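Local coordinates for protein KLLA0E08119p (Kluyveromyces lactis, PDB 3VA7) that probably carries out the biotin- and ATP-dependent carboxylation of urea, as the urea carboxylase part of a longer enzyme that also hydrolyses the product, at residues 670-675 and 847-852; 676-681 and 755-760. All blocks are in the same frame, centred on the assembly; numbering follows the deposited sequence.

Contact 1 (670-675 and 847-852)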
loop_
_atom_site.group_PDB
_atom_site.type_symbol
_atom_site.label_atom_id
_atom_site.label_comp_id
_atom_site.label_asym_id
_atom_site.label_seq_id
_atom_site.Cartn_x
_atom_site.Cartn_y
_atom_site.Cartn_z
ATOM N N GLY A 670 -24.456 -1.313 24.918
ATOM C CA GLY A 670 -24.768 -2.072 23.670
ATOM C C GLY A 670 -23.643 -2.328 22.660
ATOM O O GLY A 670 -22.743 -1.521 22.552
ATOM N N PRO A 671 -23.753 -3.367 21.817
ATOM C CA PRO A 671 -24.974 -4.104 21.558
ATOM C C PRO A 671 -25.276 -5.186 22.528
ATOM O O PRO A 671 -26.451 -5.462 22.786
ATOM C CB PRO A 671 -24.743 -4.732 20.195
ATOM C CG PRO A 671 -23.400 -4.465 19.831
ATOM C CD PRO A 671 -22.859 -3.382 20.658
ATOM N N HIS A 672 -24.254 -5.822 23.078
ATOM C CA HIS A 672 -24.525 -7.084 23.769
ATOM C C HIS A 672 -24.496 -7.047 25.314
ATOM O O HIS A 672 -24.592 -8.069 25.956
ATOM C CB HIS A 672 -23.709 -8.211 23.153
ATOM C CG HIS A 672 -23.848 -8.297 21.666
ATOM N ND1 HIS A 672 -25.026 -8.660 21.050
ATOM C CD2 HIS A 672 -22.964 -8.046 20.663
ATOM C CE1 HIS A 672 -24.872 -8.622 19.737
ATOM N NE2 HIS A 672 -23.632 -8.246 19.477
ATOM N N GLY A 673 -24.439 -5.847 25.900
ATOM C CA GLY A 673 -24.495 -5.702 27.385
ATOM C C GLY A 673 -25.896 -6.026 27.913
ATOM O O GLY A 673 -26.525 -5.191 28.557
ATOM N N SER A 674 -26.382 -7.238 27.642
ATOM C CA SER A 674 -27.742 -7.640 28.025
ATOM C C SER A 674 -27.677 -9.064 28.487
ATOM O O SER A 674 -26.705 -9.745 28.167
ATOM C CB SER A 674 -28.672 -7.557 26.838
ATOM O OG SER A 674 -28.217 -8.422 25.837
ATOM N N ILE A 675 -28.682 -9.525 29.234
ATOM C CA ILE A 675 -28.521 -10.779 30.014
ATOM C C ILE A 675 -28.803 -12.060 29.195
ATOM O O ILE A 675 -28.745 -13.164 29.735
ATOM C CB ILE A 675 -29.324 -10.768 31.370
ATOM C CG1 ILE A 675 -30.851 -10.688 31.130
ATOM C CG2 ILE A 675 -28.923 -9.599 32.231
ATOM C CD1 ILE A 675 -31.705 -10.976 32.404
ATOM N N TYR A 847 -24.856 4.154 15.316
ATOM C CA TYR A 847 -25.396 3.017 14.618
ATOM C C TYR A 847 -26.372 2.267 15.441
ATOM O O TYR A 847 -26.280 2.239 16.688
ATOM C CB TYR A 847 -24.334 1.942 14.392
ATOM C CG TYR A 847 -22.924 2.308 14.055
ATOM C CD1 TYR A 847 -22.032 2.845 15.034
ATOM C CD2 TYR A 847 -22.455 2.032 12.781
ATOM C CE1 TYR A 847 -20.740 3.127 14.715
ATOM C CE2 TYR A 847 -21.149 2.276 12.443
ATOM C CZ TYR A 847 -20.292 2.801 13.402
ATOM O OH TYR A 847 -19.027 3.015 12.958
ATOM N N ILE A 848 -27.228 1.567 14.704
ATOM C CA ILE A 848 -28.177 0.634 15.262
ATOM C C ILE A 848 -27.861 -0.698 14.594
ATOM O O ILE A 848 -27.740 -0.774 13.379
ATOM C CB ILE A 848 -29.660 1.056 14.920
ATOM C CG1 ILE A 848 -30.062 2.398 15.622
ATOM C CG2 ILE A 848 -30.630 -0.045 15.216
ATOM C CD1 ILE A 848 -31.650 2.745 15.551
ATOM N N LEU A 849 -27.692 -1.737 15.395
ATOM C CA LEU A 849 -27.496 -3.054 14.870
ATOM C C LEU A 849 -28.842 -3.791 14.735
ATOM O O LEU A 849 -29.555 -3.932 15.735
ATOM C CB LEU A 849 -26.548 -3.790 15.819
ATOM C CG LEU A 849 -26.146 -5.237 15.451
ATOM C CD1 LEU A 849 -25.256 -5.280 14.223
ATOM C CD2 LEU A 849 -25.469 -5.959 16.639
ATOM N N VAL A 850 -29.176 -4.283 13.541
ATOM C CA VAL A 850 -30.433 -5.056 13.322
ATOM C C VAL A 850 -30.083 -6.541 13.272
ATOM O O VAL A 850 -29.307 -6.981 12.402
ATOM C CB VAL A 850 -31.120 -4.678 11.943
ATOM C CG1 VAL A 850 -32.383 -5.420 11.718
ATOM C CG2 VAL A 850 -31.417 -3.229 11.854
ATOM N N GLU A 851 -30.634 -7.329 14.174
ATOM C CA GLU A 851 -30.330 -8.767 14.204
ATOM C C GLU A 851 -31.513 -9.688 13.870
ATOM O O GLU A 851 -32.528 -9.686 14.545
ATOM C CB GLU A 851 -29.795 -9.150 15.583
ATOM C CG GLU A 851 -28.462 -8.559 15.896
ATOM C CD GLU A 851 -28.048 -8.964 17.275
ATOM O OE1 GLU A 851 -28.940 -9.342 18.069
ATOM O OE2 GLU A 851 -26.845 -8.908 17.567
ATOM N N TYR A 852 -31.371 -10.494 12.846
ATOM C CA TYR A 852 -32.426 -11.454 12.525
ATOM C C TYR A 852 -32.362 -12.828 13.215
ATOM O O TYR A 852 -31.289 -13.417 13.414
ATOM C CB TYR A 852 -32.513 -11.654 11.011
ATOM C CG TYR A 852 -33.005 -10.436 10.264
ATOM C CD1 TYR A 852 -34.240 -9.805 10.590
ATOM C CD2 TYR A 852 -32.270 -9.914 9.245
ATOM C CE1 TYR A 852 -34.697 -8.709 9.870
ATOM C CE2 TYR A 852 -32.724 -8.822 8.533
ATOM C CZ TYR A 852 -33.920 -8.225 8.841
ATOM O OH TYR A 852 -34.284 -7.123 8.105
#

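Contact 2 (676-681 and 755-760). With BTI (5-(hexahydro-2-oxo-1H-thieno[3,4-D]imidazol-6-yl)pentanal), chain B.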
loop_
_atom_site.group_PDB
_atom_site.type_symbol
_atom_site.label_atom_id
_atom_site.label_comp_id
_atom_site.label_asym_id
_atom_site.label_seq_id
_atom_site.Cartn_x
_atom_site.Cartn_y
_atom_site.Cartn_z
ATOM N N ASP A 676 -29.130 -11.911 27.915
ATOM C CA ASP A 676 -29.196 -13.037 26.972
ATOM C C ASP A 676 -27.769 -13.560 26.713
ATOM O O ASP A 676 -27.603 -14.716 26.309
ATOM C CB ASP A 676 -29.858 -12.631 25.627
ATOM C CG ASP A 676 -29.370 -11.288 25.115
ATOM O OD1 ASP A 676 -29.223 -11.049 23.901
ATOM O OD2 ASP A 676 -29.089 -10.431 25.948
ATOM N N LEU A 677 -26.760 -12.710 26.986
ATOM C CA LEU A 677 -25.347 -13.024 26.741
ATOM C C LEU A 677 -24.405 -12.993 27.977
ATOM O O LEU A 677 -23.630 -13.929 28.169
ATOM C CB LEU A 677 -24.796 -12.106 25.629
ATOM C CG LEU A 677 -25.652 -12.188 24.376
ATOM C CD1 LEU A 677 -25.535 -10.966 23.464
ATOM C CD2 LEU A 677 -25.293 -13.476 23.656
ATOM N N PHE A 678 -24.424 -11.904 28.748
ATOM C CA PHE A 678 -23.649 -11.776 30.008
ATOM C C PHE A 678 -24.508 -11.869 31.296
ATOM O O PHE A 678 -25.628 -11.368 31.347
ATOM C CB PHE A 678 -22.974 -10.422 30.076
ATOM C CG PHE A 678 -21.983 -10.164 28.989
ATOM C CD1 PHE A 678 -22.387 -9.565 27.792
ATOM C CD2 PHE A 678 -20.625 -10.473 29.171
ATOM C CE1 PHE A 678 -21.483 -9.287 26.796
ATOM C CE2 PHE A 678 -19.699 -10.199 28.174
ATOM C CZ PHE A 678 -20.129 -9.602 26.979
ATOM N N LYS A 679 -23.978 -12.444 32.364
ATOM C CA LYS A 679 -24.693 -12.318 33.629
ATOM C C LYS A 679 -24.787 -10.863 34.084
ATOM O O LYS A 679 -23.820 -10.095 33.918
ATOM C CB LYS A 679 -24.076 -13.190 34.727
ATOM C CG LYS A 679 -24.576 -14.606 34.646
ATOM C CD LYS A 679 -23.797 -15.551 35.548
ATOM C CE LYS A 679 -24.093 -17.019 35.153
ATOM N NZ LYS A 679 -25.428 -17.114 34.387
ATOM N N GLU A 680 -25.965 -10.499 34.623
ATOM C CA GLU A 680 -26.209 -9.241 35.361
ATOM C C GLU A 680 -24.998 -8.717 36.105
ATOM O O GLU A 680 -24.557 -7.611 35.830
ATOM C CB GLU A 680 -27.340 -9.413 36.383
ATOM C CG GLU A 680 -28.732 -8.896 35.967
ATOM C CD GLU A 680 -28.753 -7.390 35.889
ATOM O OE1 GLU A 680 -29.210 -6.813 34.848
ATOM O OE2 GLU A 680 -28.262 -6.797 36.889
ATOM N N GLU A 681 -24.458 -9.492 37.053
ATOM C CA GLU A 681 -23.352 -8.967 37.879
ATOM C C GLU A 681 -22.132 -8.621 37.049
ATOM O O GLU A 681 -21.452 -7.605 37.310
ATOM C CB GLU A 681 -22.999 -9.819 39.115
ATOM C CG GLU A 681 -22.842 -11.311 38.921
ATOM C CD GLU A 681 -22.026 -11.964 40.064
ATOM O OE1 GLU A 681 -22.210 -13.192 40.285
ATOM O OE2 GLU A 681 -21.207 -11.260 40.748
ATOM N N GLY A 755 -16.355 -11.926 14.969
ATOM C CA GLY A 755 -17.031 -13.149 15.390
ATOM C C GLY A 755 -17.327 -13.224 16.892
ATOM O O GLY A 755 -17.673 -14.318 17.385
ATOM N N PHE A 756 -17.207 -12.089 17.619
ATOM C CA PHE A 756 -17.454 -12.042 19.083
ATOM C C PHE A 756 -18.419 -10.949 19.525
ATOM O O PHE A 756 -18.567 -9.946 18.856
ATOM C CB PHE A 756 -16.170 -11.740 19.875
ATOM C CG PHE A 756 -14.982 -12.583 19.508
ATOM C CD1 PHE A 756 -14.043 -12.123 18.563
ATOM C CD2 PHE A 756 -14.764 -13.822 20.128
ATOM C CE1 PHE A 756 -12.923 -12.902 18.230
ATOM C CE2 PHE A 756 -13.639 -14.599 19.793
ATOM C CZ PHE A 756 -12.705 -14.127 18.855
ATOM N N VAL A 757 -19.019 -11.099 20.711
ATOM C CA VAL A 757 -19.952 -10.092 21.221
ATOM C C VAL A 757 -19.194 -8.833 21.648
ATOM O O VAL A 757 -18.035 -8.905 22.028
ATOM C CB VAL A 757 -20.769 -10.643 22.381
ATOM C CG1 VAL A 757 -21.668 -11.763 21.922
ATOM C CG2 VAL A 757 -19.876 -11.154 23.478
ATOM N N CYS A 758 -19.848 -7.678 21.534
ATOM C CA CYS A 758 -19.330 -6.366 21.976
ATOM C C CYS A 758 -20.237 -5.877 23.104
ATOM O O CYS A 758 -21.489 -5.926 22.983
ATOM C CB CYS A 758 -19.386 -5.356 20.845
ATOM S SG CYS A 758 -18.191 -5.615 19.487
ATOM N N GLN A 759 -19.658 -5.358 24.173
ATOM C CA GLN A 759 -20.425 -5.055 25.363
ATOM C C GLN A 759 -21.031 -3.667 25.258
ATOM O O GLN A 759 -22.223 -3.482 25.510
ATOM C CB GLN A 759 -19.534 -5.244 26.609
ATOM C CG GLN A 759 -19.903 -4.461 27.838
ATOM C CD GLN A 759 -21.138 -4.974 28.562
ATOM O OE1 GLN A 759 -21.371 -6.176 28.671
ATOM N NE2 GLN A 759 -21.930 -4.060 29.067
ATOM N N ALA A 760 -20.217 -2.695 24.870
ATOM C CA ALA A 760 -20.558 -1.272 24.898
ATOM C C ALA A 760 -19.712 -0.649 23.788
ATOM O O ALA A 760 -18.847 -1.357 23.242
ATOM C CB ALA A 760 -20.196 -0.667 26.235
HETATM C C11 BTI B . -5.480 -5.922 18.677
HETATM O O11 BTI B . -5.096 -7.122 18.831
HETATM C C10 BTI B . -6.891 -5.495 18.171
HETATM C C9 BTI B . -7.718 -6.722 17.792
HETATM C C8 BTI B . -9.207 -6.486 17.581
HETATM C C7 BTI B . -10.093 -7.743 17.696
HETATM C C2 BTI B . -9.628 -8.936 16.888
HETATM S S1 BTI B . -9.536 -8.603 15.154
HETATM C C6 BTI B . -9.701 -10.290 14.691
HETATM C C5 BTI B . -10.441 -11.012 15.796
HETATM N N3 BTI B . -11.785 -11.061 15.282
HETATM C C3 BTI B . -12.577 -10.273 15.958
HETATM O O3 BTI B . -13.871 -10.171 15.727
HETATM N N2 BTI B . -11.943 -9.635 16.920
HETATM C C4 BTI B . -10.572 -10.117 17.036
#

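Contact 1 (670-675 and 847-852)
P671 and H672, in a loop of the carboxyltransferase domain that follows strand 662-669, pack against L849 and E851 of the antiparallel strand 847-852. The loop turns on a cis peptide bond before P671, a conformation that proline accepts more readily than other residues. It then passes through an inverse gamma turn centred on G673, closed by a bond from the backbone N of S674 to the carbonyl O of H672.

The dense part is small and buried. CD2 of L849 lies 3.8 Å from CB of P671, the two side chains crossing at about a right angle, and reaches obliquely to NE2 of H672 at 4.1 Å. With CG anti to the backbone N (chi1 -178°), the leucine branch extends from the strand to the proline ring, apolar against apolar. CB of P671 also sits over the centre of the H672 ring, 3.7 Å above its plane. Beyond these two residues the loop moves away from the strand: S674 is already well separated from it, and I675 emerges at the exposed surface.

R841 of the adjacent strand 838-842 ties the two sides together, forming a salt bridge with OE1 of E851 and donating from NE to the carbonyl O of P671. A glutamate suits this buried place because its extended chain carries OE1 to the arginine, which pairs the charge. The imidazole and carboxylate are nearly coplanar, their planes 21° apart, and OE2 of E851 lies at the ring edge, where it comes closest to a carbon, CE1 of H672, at 2.9 Å.

Contact 2 (676-681 and 755-760)
F678 offers one ring face to Q759 and its far end to V757. The amide oxygen OE1 of Q759 stands 3.6 Å above the F678 ring plane, displaced toward the rim, with the amide turned 67° from the ring. A bend at chi2 (73°) in the Q759 chain carries its amide over the phenyl. CG2 of V757 meets CZ of F678 at 3.8 Å, while CG1 of V757 faces CD1 of L677 at 4.2 Å: a beta-branched residue serves two apolar partners at once. Phenylalanine suits its place because a flat ring can take the amide oxygen on a face and the valine methyl at its far end.

In the next shell W711 and F738 pack round F678, the latter edge-to-face, and L677 and K679 form backbone bonds with A712 and K710. At the start of 755-760, the backbone N of G755 donates to O3 of the biotin group (3.1 Å), which also lies at the edge of the F756 ring. The hydroxyls of Y731 and Y729 bond the backbone N and O of F756.

The contact thus joins the loop leading into helix 680-688, whose I683 touches both F678 and Q759, to strand 756-762, which runs between strands 662-669 and 735-739.

In the fold
From the N-terminal side, strand 662-669 runs into 670-675 and then directly into 676-681, so the first halves of both contacts are consecutive. Contact 2 closes a loop of 73 residues when the chain returns at 755-760. Contact 1 closes a wider one of 171 residues at 847-852 and encloses contact 2 entirely. The two also meet in space, their centres 10 Å apart: the backbone N of H672 probably bonds the carbonyl O of C758, 2.8 Å away. The connection from strand 662-669 to helix 680-688 thus touches both the mixed sheet that contributes to the biotin pocket, through contact 2, and the five-stranded antiparallel sheet containing strand 847-852, through contact 1.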